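Local coordinates for inactive glucansucrase (Lactobacillus reuteri, PDB 5JBD), which is an inactive member of glycosyl hydrolase family 70, a calcium-binding, multidomain protein whose core is a beta/alpha (TIM) barrel, at residues R515-V520 and L531-G536; F689-Y695 and K743-V749. All blocks are in the same frame, centred on the assembly; numbering follows the deposited sequence.

In the fold
Contact 1 lies in a loop between strands of an antiparallel sheet, contact 2 in the parallel barrel sheet; their centres are about 34 Å apart and their nearest atoms about 18 Å. Contact 2 is central, about 12 Å from the centre of the chain, and pairs two neighbouring strands. Contact 1 lies about 40 Å from that centre and ties together two parts of one loop, between strands 510-515 and 537-542. Both are largely buried; Lys518, Gly519 and Leu531 are partly exposed in contact 1, and Lys743 in contact 2. Serine hydroxyls and glycines fix the loop over 319 Å² of buried surface, whereas contact 2 buries 570 Å² through a strand ladder, acidic side chains, aromatic rings and apolar groups.

Contact 1 of 2, residues R515-V520 and L531-G536; sequences RYGKGV and LSRTSG
Two serine hydroxyls bind the backbone of Lys518, one at each end. Ser532 OG donates to Lys518 O at 2.5 Å, lying in the carbonyl plane with a C=O...OG angle of 154°, and the same hydroxyl receives the backbone N-H of Asp529. Lys518 N gives its hydrogen to Ser535 OG at 2.9 Å, with 150° at the hydrogen. Ser535 OG in turn donates to Leu531 O at 2.6 Å, so one hydroxyl joins the two arms of the loop. Its chi1 of 59° sets the hydroxyl between its own N and carbonyl carbon, where it can reach both partners.

Carbon contacts accompany these bonds. Ser532 CA makes a C-H...O contact to Lys518 O at 3.2 Å, while Val520 CG2 rests on Ser532 CB at 3.7 Å. The backbones come near at two glycines: Gly517 CA is 3.5 Å from Gly536 N, and Gly536 CA is 3.1 Å from Arg515 O. At either, a side chain would run into the other segment, against Ser535 OG or Arg515 O respectively, and into the preceding carbonyl, which suits glycine.

The chain makes a type II turn at Gly517-Val520 and a type I turn at Ser532-Ser535. Joined through Ser532 and Ser535, the two turns hold together the base of a long connection between adjacent antiparallel strands 510-515 and 537-542, in a beta domain consistent with the C domain of family 70 proteins.

Contact 2 of 2, residues F689-Y695 and K743-V749; sequences FWMAPAY and KVQEDIV
Tyr695 OH donates to Asp747 O at 2.7 Å, the carbonyl lying at the ring edge and the hydroxyl tilted 29° from the carbonyl plane. Ala694 N reaches the syn lone pair of Glu746 OE2 at 2.9 Å; chi1 of 170° and a bend at chi2 of 63° bring that carboxylate back to the loop after Met691. Trp690 NE1 bonds Asp747 OD2 at 3.0 Å, within the indole plane but above the carboxylate plane. Asp747 has further partners, Tyr707 on OD2 and Arg281 in a salt bridge with OD1.

The backbones pair as a parallel ladder. Phe689 N binds Lys743 O, Gln745 N binds Phe689 O, and Met691 N binds Gln745 O at 3.0 Å; the next rung, Asp747 N to Met691 O, is weak. These are adjacent strands of the TIM barrel, joined by a beta-alpha-beta crossover through helix 727-739.

On the face shared by Phe689, Met691 and Val744, Met691 CG meets Val744 CG1 at 3.5 Å, and all three side chains touch that helix. Farther along, Pro693 CD lies beside Asp747 CB at 3.7 Å. Val749 CG2 packs obliquely against Tyr695 CE2 at 3.9 Å.

Contact 1 of 2, residues R515-V520 and L531-G536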
ATOM      1  N   ARG A 515     -34.241   3.556  -9.003  1.00 21.40           N
ATOM      2  CA  ARG A 515     -34.047   2.340  -9.800  1.00 21.33           C
ATOM      3  C   ARG A 515     -35.402   1.738 -10.135  1.00 21.23           C
ATOM      4  O   ARG A 515     -36.274   1.652  -9.270  1.00 22.18           O
ATOM      5  CB  ARG A 515     -33.144   1.344  -9.054  1.00 20.86           C
ATOM      6  CG  ARG A 515     -31.736   1.872  -8.750  1.00 20.50           C
ATOM      7  CD  ARG A 515     -30.937   2.202 -10.013  1.00 20.28           C
ATOM      8  NE  ARG A 515     -30.707   1.017 -10.846  1.00 20.50           N
ATOM      9  CZ  ARG A 515     -29.787   0.075 -10.616  1.00 20.93           C
ATOM     10  NH1 ARG A 515     -28.975   0.151  -9.567  1.00 20.59           N
ATOM     11  NH2 ARG A 515     -29.682  -0.970 -11.451  1.00 20.19           N
ATOM     12  N   TYR A 516     -35.600   1.354 -11.393  1.00 21.21           N
ATOM     13  CA  TYR A 516     -36.948   0.980 -11.864  1.00 22.91           C
ATOM     14  C   TYR A 516     -37.326  -0.475 -11.598  1.00 23.60           C
ATOM     15  O   TYR A 516     -38.507  -0.811 -11.682  1.00 23.81           O
ATOM     16  CB  TYR A 516     -37.130   1.323 -13.356  1.00 22.85           C
ATOM     17  CG  TYR A 516     -37.042   2.805 -13.612  1.00 22.89           C
ATOM     18  CD1 TYR A 516     -38.044   3.664 -13.160  1.00 23.80           C
ATOM     19  CD2 TYR A 516     -35.965   3.359 -14.278  1.00 22.81           C
ATOM     20  CE1 TYR A 516     -37.963   5.039 -13.341  1.00 23.79           C
ATOM     21  CE2 TYR A 516     -35.891   4.735 -14.503  1.00 22.61           C
ATOM     22  CZ  TYR A 516     -36.892   5.567 -14.026  1.00 23.88           C
ATOM     23  OH  TYR A 516     -36.832   6.931 -14.229  1.00 25.07           O
ATOM     24  N   GLY A 517     -36.349  -1.324 -11.264  1.00 22.93           N
ATOM     25  CA  GLY A 517     -36.617  -2.723 -10.905  1.00 23.97           C
ATOM     26  C   GLY A 517     -36.081  -3.714 -11.928  1.00 25.15           C
ATOM     27  O   GLY A 517     -35.766  -3.353 -13.072  1.00 23.90           O
ATOM     28  N   LYS A 518     -35.982  -4.973 -11.514  1.00 26.40           N
ATOM     29  CA  LYS A 518     -35.441  -6.021 -12.378  1.00 26.28           C
ATOM     30  C   LYS A 518     -36.316  -6.168 -13.624  1.00 25.35           C
ATOM     31  O   LYS A 518     -37.533  -6.281 -13.522  1.00 26.31           O
ATOM     32  CB  LYS A 518     -35.335  -7.358 -11.641  1.00 26.72           C
ATOM     33  CG  LYS A 518     -34.503  -8.367 -12.416  1.00 27.85           C
ATOM     34  CD  LYS A 518     -34.455  -9.726 -11.761  1.00 30.53           C
ATOM     35  CE  LYS A 518     -33.692 -10.694 -12.658  1.00 32.51           C
ATOM     36  NZ  LYS A 518     -33.777 -12.062 -12.109  1.00 37.85           N
ATOM     37  N   GLY A 519     -35.686  -6.134 -14.799  1.00 25.32           N
ATOM     38  CA  GLY A 519     -36.417  -6.191 -16.073  1.00 25.56           C
ATOM     39  C   GLY A 519     -37.218  -4.937 -16.427  1.00 26.05           C
ATOM     40  O   GLY A 519     -38.090  -4.999 -17.281  1.00 26.03           O
ATOM     41  N   VAL A 520     -36.918  -3.805 -15.776  1.00 25.67           N
ATOM     42  CA  VAL A 520     -37.589  -2.524 -16.060  1.00 25.74           C
ATOM     43  C   VAL A 520     -36.513  -1.585 -16.554  1.00 25.11           C
ATOM     44  O   VAL A 520     -35.740  -1.036 -15.770  1.00 23.44           O
ATOM     45  CB  VAL A 520     -38.300  -1.943 -14.818  1.00 25.37           C
ATOM     46  CG1 VAL A 520     -39.233  -0.820 -15.233  1.00 26.21           C
ATOM     47  CG2 VAL A 520     -39.087  -3.037 -14.104  1.00 26.20           C
ATOM     48  N   LEU A 531     -40.215 -10.382 -11.141  1.00 30.46           N
ATOM     49  CA  LEU A 531     -39.873  -9.481 -10.031  1.00 29.39           C
ATOM     50  C   LEU A 531     -39.928  -7.996 -10.389  1.00 27.87           C
ATOM     51  O   LEU A 531     -39.605  -7.162  -9.552  1.00 29.14           O
ATOM     52  CB  LEU A 531     -38.481  -9.848  -9.472  1.00 28.95           C
ATOM     53  CG  LEU A 531     -38.306 -11.289  -8.976  1.00 29.67           C
ATOM     54  CD1 LEU A 531     -36.903 -11.501  -8.408  1.00 30.49           C
ATOM     55  CD2 LEU A 531     -39.356 -11.642  -7.924  1.00 31.52           C
ATOM     56  N   SER A 532     -40.350  -7.656 -11.612  1.00 28.01           N
ATOM     57  CA  SER A 532     -40.382  -6.265 -12.062  1.00 26.23           C
ATOM     58  C   SER A 532     -41.243  -5.407 -11.142  1.00 26.38           C
ATOM     59  O   SER A 532     -40.775  -4.408 -10.596  1.00 25.28           O
ATOM     60  CB  SER A 532     -40.882  -6.162 -13.510  1.00 26.26           C
ATOM     61  OG  SER A 532     -39.891  -6.599 -14.437  1.00 25.09           O
ATOM     62  N   ARG A 533     -42.488  -5.831 -10.945  1.00 27.66           N
ATOM     63  CA  ARG A 533     -43.459  -5.081 -10.136  1.00 27.88           C
ATOM     64  C   ARG A 533     -42.962  -4.763  -8.708  1.00 28.80           C
ATOM     65  O   ARG A 533     -43.150  -3.644  -8.206  1.00 29.32           O
ATOM     66  CB  ARG A 533     -44.775  -5.869 -10.041  1.00 29.08           C
ATOM     67  CG  ARG A 533     -45.859  -5.242  -9.162  1.00 30.26           C
ATOM     68  CD  ARG A 533     -46.270  -3.861  -9.638  1.00 30.32           C
ATOM     69  NE  ARG A 533     -47.410  -3.349  -8.869  1.00 31.60           N
ATOM     70  CZ  ARG A 533     -48.074  -2.223  -9.142  1.00 32.65           C
ATOM     71  NH1 ARG A 533     -47.736  -1.440 -10.181  1.00 31.34           N
ATOM     72  NH2 ARG A 533     -49.098  -1.867  -8.366  1.00 31.08           N
ATOM     73  N   THR A 534     -42.345  -5.751  -8.065  1.00 27.26           N
ATOM     74  CA  THR A 534     -42.018  -5.661  -6.637  1.00 27.51           C
ATOM     75  C   THR A 534     -40.550  -5.292  -6.364  1.00 25.81           C
ATOM     76  O   THR A 534     -40.075  -5.444  -5.236  1.00 25.88           O
ATOM     77  CB  THR A 534     -42.372  -6.988  -5.922  1.00 29.79           C
ATOM     78  OG1 THR A 534     -41.740  -8.078  -6.605  1.00 30.52           O
ATOM     79  CG2 THR A 534     -43.880  -7.206  -5.896  1.00 30.26           C
ATOM     80  N   SER A 535     -39.833  -4.789  -7.373  1.00 24.82           N
ATOM     81  CA  SER A 535     -38.452  -4.337  -7.181  1.00 23.41           C
ATOM     82  C   SER A 535     -38.285  -2.880  -7.645  1.00 23.61           C
ATOM     83  O   SER A 535     -39.246  -2.251  -8.110  1.00 23.83           O
ATOM     84  CB  SER A 535     -37.470  -5.293  -7.881  1.00 23.27           C
ATOM     85  OG  SER A 535     -37.719  -5.375  -9.270  1.00 23.69           O
ATOM     86  N   GLY A 536     -37.080  -2.339  -7.472  1.00 23.00           N
ATOM     87  CA  GLY A 536     -36.817  -0.911  -7.628  1.00 22.72           C
ATOM     88  C   GLY A 536     -36.705  -0.210  -6.275  1.00 22.97           C
ATOM     89  O   GLY A 536     -36.977  -0.789  -5.226  1.00 23.70           O
TER

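Contact 2 of 2, residues F689-Y695 and K743-V749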
ATOM      1  N   PHE A 689     -15.287 -10.972  -1.420  1.00 21.90           N
ATOM      2  CA  PHE A 689     -14.618 -10.666  -0.142  1.00 21.58           C
ATOM      3  C   PHE A 689     -13.166 -10.306  -0.420  1.00 21.93           C
ATOM      4  O   PHE A 689     -12.366 -11.170  -0.816  1.00 21.46           O
ATOM      5  CB  PHE A 689     -14.745 -11.880   0.787  1.00 22.16           C
ATOM      6  CG  PHE A 689     -14.614 -11.565   2.263  1.00 23.44           C
ATOM      7  CD1 PHE A 689     -13.388 -11.647   2.893  1.00 24.25           C
ATOM      8  CD2 PHE A 689     -15.730 -11.225   3.024  1.00 23.99           C
ATOM      9  CE1 PHE A 689     -13.262 -11.372   4.246  1.00 24.72           C
ATOM     10  CE2 PHE A 689     -15.615 -10.955   4.386  1.00 24.07           C
ATOM     11  CZ  PHE A 689     -14.379 -11.028   4.994  1.00 24.54           C
ATOM     12  N   TRP A 690     -12.823  -9.030  -0.238  1.00 21.38           N
ATOM     13  CA  TRP A 690     -11.466  -8.532  -0.428  1.00 21.15           C
ATOM     14  C   TRP A 690     -10.697  -8.749   0.879  1.00 23.58           C
ATOM     15  O   TRP A 690     -10.983  -8.117   1.916  1.00 23.58           O
ATOM     16  CB  TRP A 690     -11.480  -7.064  -0.888  1.00 20.80           C
ATOM     17  CG  TRP A 690     -10.219  -6.258  -0.802  1.00 21.12           C
ATOM     18  CD1 TRP A 690      -8.939  -6.711  -0.645  1.00 23.06           C
ATOM     19  CD2 TRP A 690     -10.125  -4.831  -0.862  1.00 21.75           C
ATOM     20  NE1 TRP A 690      -8.057  -5.660  -0.602  1.00 22.85           N
ATOM     21  CE2 TRP A 690      -8.754  -4.492  -0.727  1.00 23.77           C
ATOM     22  CE3 TRP A 690     -11.061  -3.803  -1.014  1.00 21.42           C
ATOM     23  CZ2 TRP A 690      -8.302  -3.163  -0.726  1.00 23.18           C
ATOM     24  CZ3 TRP A 690     -10.615  -2.485  -1.022  1.00 22.11           C
ATOM     25  CH2 TRP A 690      -9.247  -2.177  -0.891  1.00 22.96           C
ATOM     26  N   MET A 691      -9.711  -9.639   0.811  1.00 24.50           N
ATOM     27  CA  MET A 691      -8.845  -9.952   1.950  1.00 26.13           C
ATOM     28  C   MET A 691      -7.560  -9.135   1.905  1.00 25.33           C
ATOM     29  O   MET A 691      -6.975  -8.914   0.841  1.00 23.04           O
ATOM     30  CB  MET A 691      -8.524 -11.445   1.992  1.00 28.29           C
ATOM     31  CG  MET A 691      -9.777 -12.300   2.066  1.00 30.27           C
ATOM     32  SD  MET A 691      -9.620 -13.908   2.867  1.00 31.69           S
ATOM     33  CE  MET A 691      -9.379 -13.342   4.548  1.00 30.87           C
ATOM     34  N   ALA A 692      -7.130  -8.706   3.086  1.00 25.21           N
ATOM     35  CA  ALA A 692      -5.899  -7.952   3.251  1.00 24.88           C
ATOM     36  C   ALA A 692      -4.713  -8.669   2.623  1.00 24.32           C
ATOM     37  O   ALA A 692      -4.716  -9.899   2.534  1.00 24.92           O
ATOM     38  CB  ALA A 692      -5.631  -7.720   4.737  1.00 26.45           C
ATOM     39  N   PRO A 693      -3.686  -7.909   2.202  1.00 23.08           N
ATOM     40  CA  PRO A 693      -2.469  -8.581   1.762  1.00 22.96           C
ATOM     41  C   PRO A 693      -1.948  -9.457   2.911  1.00 24.11           C
ATOM     42  O   PRO A 693      -1.717  -8.965   4.018  1.00 24.60           O
ATOM     43  CB  PRO A 693      -1.506  -7.416   1.475  1.00 22.74           C
ATOM     44  CG  PRO A 693      -2.010  -6.302   2.330  1.00 22.67           C
ATOM     45  CD  PRO A 693      -3.497  -6.449   2.269  1.00 22.61           C
ATOM     46  N   ALA A 694      -1.805 -10.754   2.643  1.00 24.91           N
ATOM     47  CA  ALA A 694      -1.657 -11.747   3.695  1.00 25.10           C
ATOM     48  C   ALA A 694      -0.194 -12.108   3.985  1.00 26.65           C
ATOM     49  O   ALA A 694       0.072 -12.950   4.832  1.00 27.33           O
ATOM     50  CB  ALA A 694      -2.451 -12.986   3.316  1.00 26.05           C
ATOM     51  N   TYR A 695       0.735 -11.405   3.342  1.00 26.11           N
ATOM     52  CA  TYR A 695       2.159 -11.751   3.294  1.00 27.30           C
ATOM     53  C   TYR A 695       2.789 -11.440   4.648  1.00 28.28           C
ATOM     54  O   TYR A 695       2.239 -10.653   5.432  1.00 26.31           O
ATOM     55  CB  TYR A 695       2.850 -10.975   2.146  1.00 27.27           C
ATOM     56  CG  TYR A 695       1.948 -10.921   0.926  1.00 27.07           C
ATOM     57  CD1 TYR A 695       1.644 -12.086   0.224  1.00 27.29           C
ATOM     58  CD2 TYR A 695       1.295  -9.744   0.557  1.00 26.84           C
ATOM     59  CE1 TYR A 695       0.768 -12.071  -0.839  1.00 25.67           C
ATOM     60  CE2 TYR A 695       0.417  -9.732  -0.510  1.00 26.75           C
ATOM     61  CZ  TYR A 695       0.151 -10.906  -1.196  1.00 26.30           C
ATOM     62  OH  TYR A 695      -0.719 -10.918  -2.268  1.00 25.13           O
ATOM     63  N   LYS A 743     -17.275 -15.396  -3.278  1.00 23.69           N
ATOM     64  CA  LYS A 743     -15.952 -15.538  -3.877  1.00 25.30           C
ATOM     65  C   LYS A 743     -15.018 -14.622  -3.124  1.00 24.81           C
ATOM     66  O   LYS A 743     -15.467 -13.653  -2.501  1.00 24.37           O
ATOM     67  CB  LYS A 743     -15.970 -15.177  -5.366  1.00 27.34           C
ATOM     68  CG  LYS A 743     -16.888 -16.072  -6.211  1.00 28.58           C
ATOM     69  CD  LYS A 743     -16.388 -17.502  -6.288  1.00 30.30           C
ATOM     70  CE  LYS A 743     -17.211 -18.304  -7.295  1.00 33.57           C
ATOM     71  NZ  LYS A 743     -18.359 -18.947  -6.638  1.00 35.35           N
ATOM     72  N   VAL A 744     -13.726 -14.941  -3.166  1.00 24.35           N
ATOM     73  CA  VAL A 744     -12.723 -14.267  -2.347  1.00 23.89           C
ATOM     74  C   VAL A 744     -11.555 -13.768  -3.199  1.00 23.13           C
ATOM     75  O   VAL A 744     -10.988 -14.533  -3.987  1.00 23.68           O
ATOM     76  CB  VAL A 744     -12.174 -15.229  -1.265  1.00 24.54           C
ATOM     77  CG1 VAL A 744     -11.359 -14.463  -0.224  1.00 24.65           C
ATOM     78  CG2 VAL A 744     -13.300 -16.012  -0.590  1.00 25.74           C
ATOM     79  N   GLN A 745     -11.163 -12.510  -3.011  1.00 21.60           N
ATOM     80  CA  GLN A 745     -10.001 -11.941  -3.704  1.00 21.16           C
ATOM     81  C   GLN A 745      -8.863 -11.652  -2.744  1.00 21.76           C
ATOM     82  O   GLN A 745      -9.088 -11.320  -1.584  1.00 23.77           O
ATOM     83  CB  GLN A 745     -10.366 -10.659  -4.452  1.00 21.63           C
ATOM     84  CG  GLN A 745     -11.361 -10.870  -5.590  1.00 21.94           C
ATOM     85  CD  GLN A 745     -12.820 -10.938  -5.146  1.00 23.53           C
ATOM     86  OE1 GLN A 745     -13.240 -10.234  -4.222  1.00 24.08           O
ATOM     87  NE2 GLN A 745     -13.598 -11.804  -5.794  1.00 25.35           N
ATOM     88  N   GLU A 746      -7.634 -11.784  -3.231  1.00 22.14           N
ATOM     89  CA  GLU A 746      -6.446 -11.402  -2.456  1.00 21.82           C
ATOM     90  C   GLU A 746      -5.888 -10.125  -3.035  1.00 21.58           C
ATOM     91  O   GLU A 746      -5.865  -9.930  -4.250  1.00 22.16           O
ATOM     92  CB  GLU A 746      -5.363 -12.506  -2.482  1.00 22.02           C
ATOM     93  CG  GLU A 746      -3.990 -12.129  -1.920  1.00 21.85           C
ATOM     94  CD  GLU A 746      -3.959 -11.762  -0.432  1.00 22.25           C
ATOM     95  OE1 GLU A 746      -4.986 -11.288   0.136  1.00 21.60           O
ATOM     96  OE2 GLU A 746      -2.862 -11.913   0.168  1.00 21.25           O
ATOM     97  N   ASP A 747      -5.467  -9.254  -2.135  1.00 21.49           N
ATOM     98  CA  ASP A 747      -4.735  -8.045  -2.451  1.00 21.43           C
ATOM     99  C   ASP A 747      -3.339  -8.462  -2.890  1.00 21.96           C
ATOM    100  O   ASP A 747      -2.536  -8.883  -2.059  1.00 22.68           O
ATOM    101  CB  ASP A 747      -4.663  -7.167  -1.187  1.00 22.34           C
ATOM    102  CG  ASP A 747      -4.539  -5.694  -1.481  1.00 22.24           C
ATOM    103  OD1 ASP A 747      -3.835  -5.341  -2.444  1.00 23.19           O
ATOM    104  OD2 ASP A 747      -5.156  -4.884  -0.724  1.00 22.78           O
ATOM    105  N   ILE A 748      -3.059  -8.358  -4.184  1.00 21.40           N
ATOM    106  CA  ILE A 748      -1.760  -8.769  -4.750  1.00 22.50           C
ATOM    107  C   ILE A 748      -0.931  -7.509  -4.949  1.00 23.43           C
ATOM    108  O   ILE A 748      -1.443  -6.507  -5.449  1.00 23.66           O
ATOM    109  CB  ILE A 748      -1.888  -9.637  -6.037  1.00 22.11           C
ATOM    110  CG1 ILE A 748      -0.509 -10.185  -6.455  1.00 22.18           C
ATOM    111  CG2 ILE A 748      -2.556  -8.882  -7.198  1.00 22.77           C
ATOM    112  CD1 ILE A 748      -0.566 -11.185  -7.584  1.00 21.95           C
ATOM    113  N   VAL A 749       0.345  -7.576  -4.551  1.00 22.91           N
ATOM    114  CA  VAL A 749       1.177  -6.384  -4.362  1.00 24.07           C
ATOM    115  C   VAL A 749       2.480  -6.516  -5.143  1.00 24.67           C
ATOM    116  O   VAL A 749       3.498  -6.945  -4.592  1.00 22.95           O
ATOM    117  CB  VAL A 749       1.487  -6.160  -2.869  1.00 25.96           C
ATOM    118  CG1 VAL A 749       2.265  -4.857  -2.651  1.00 26.22           C
ATOM    119  CG2 VAL A 749       0.192  -6.152  -2.067  1.00 26.29           C
TER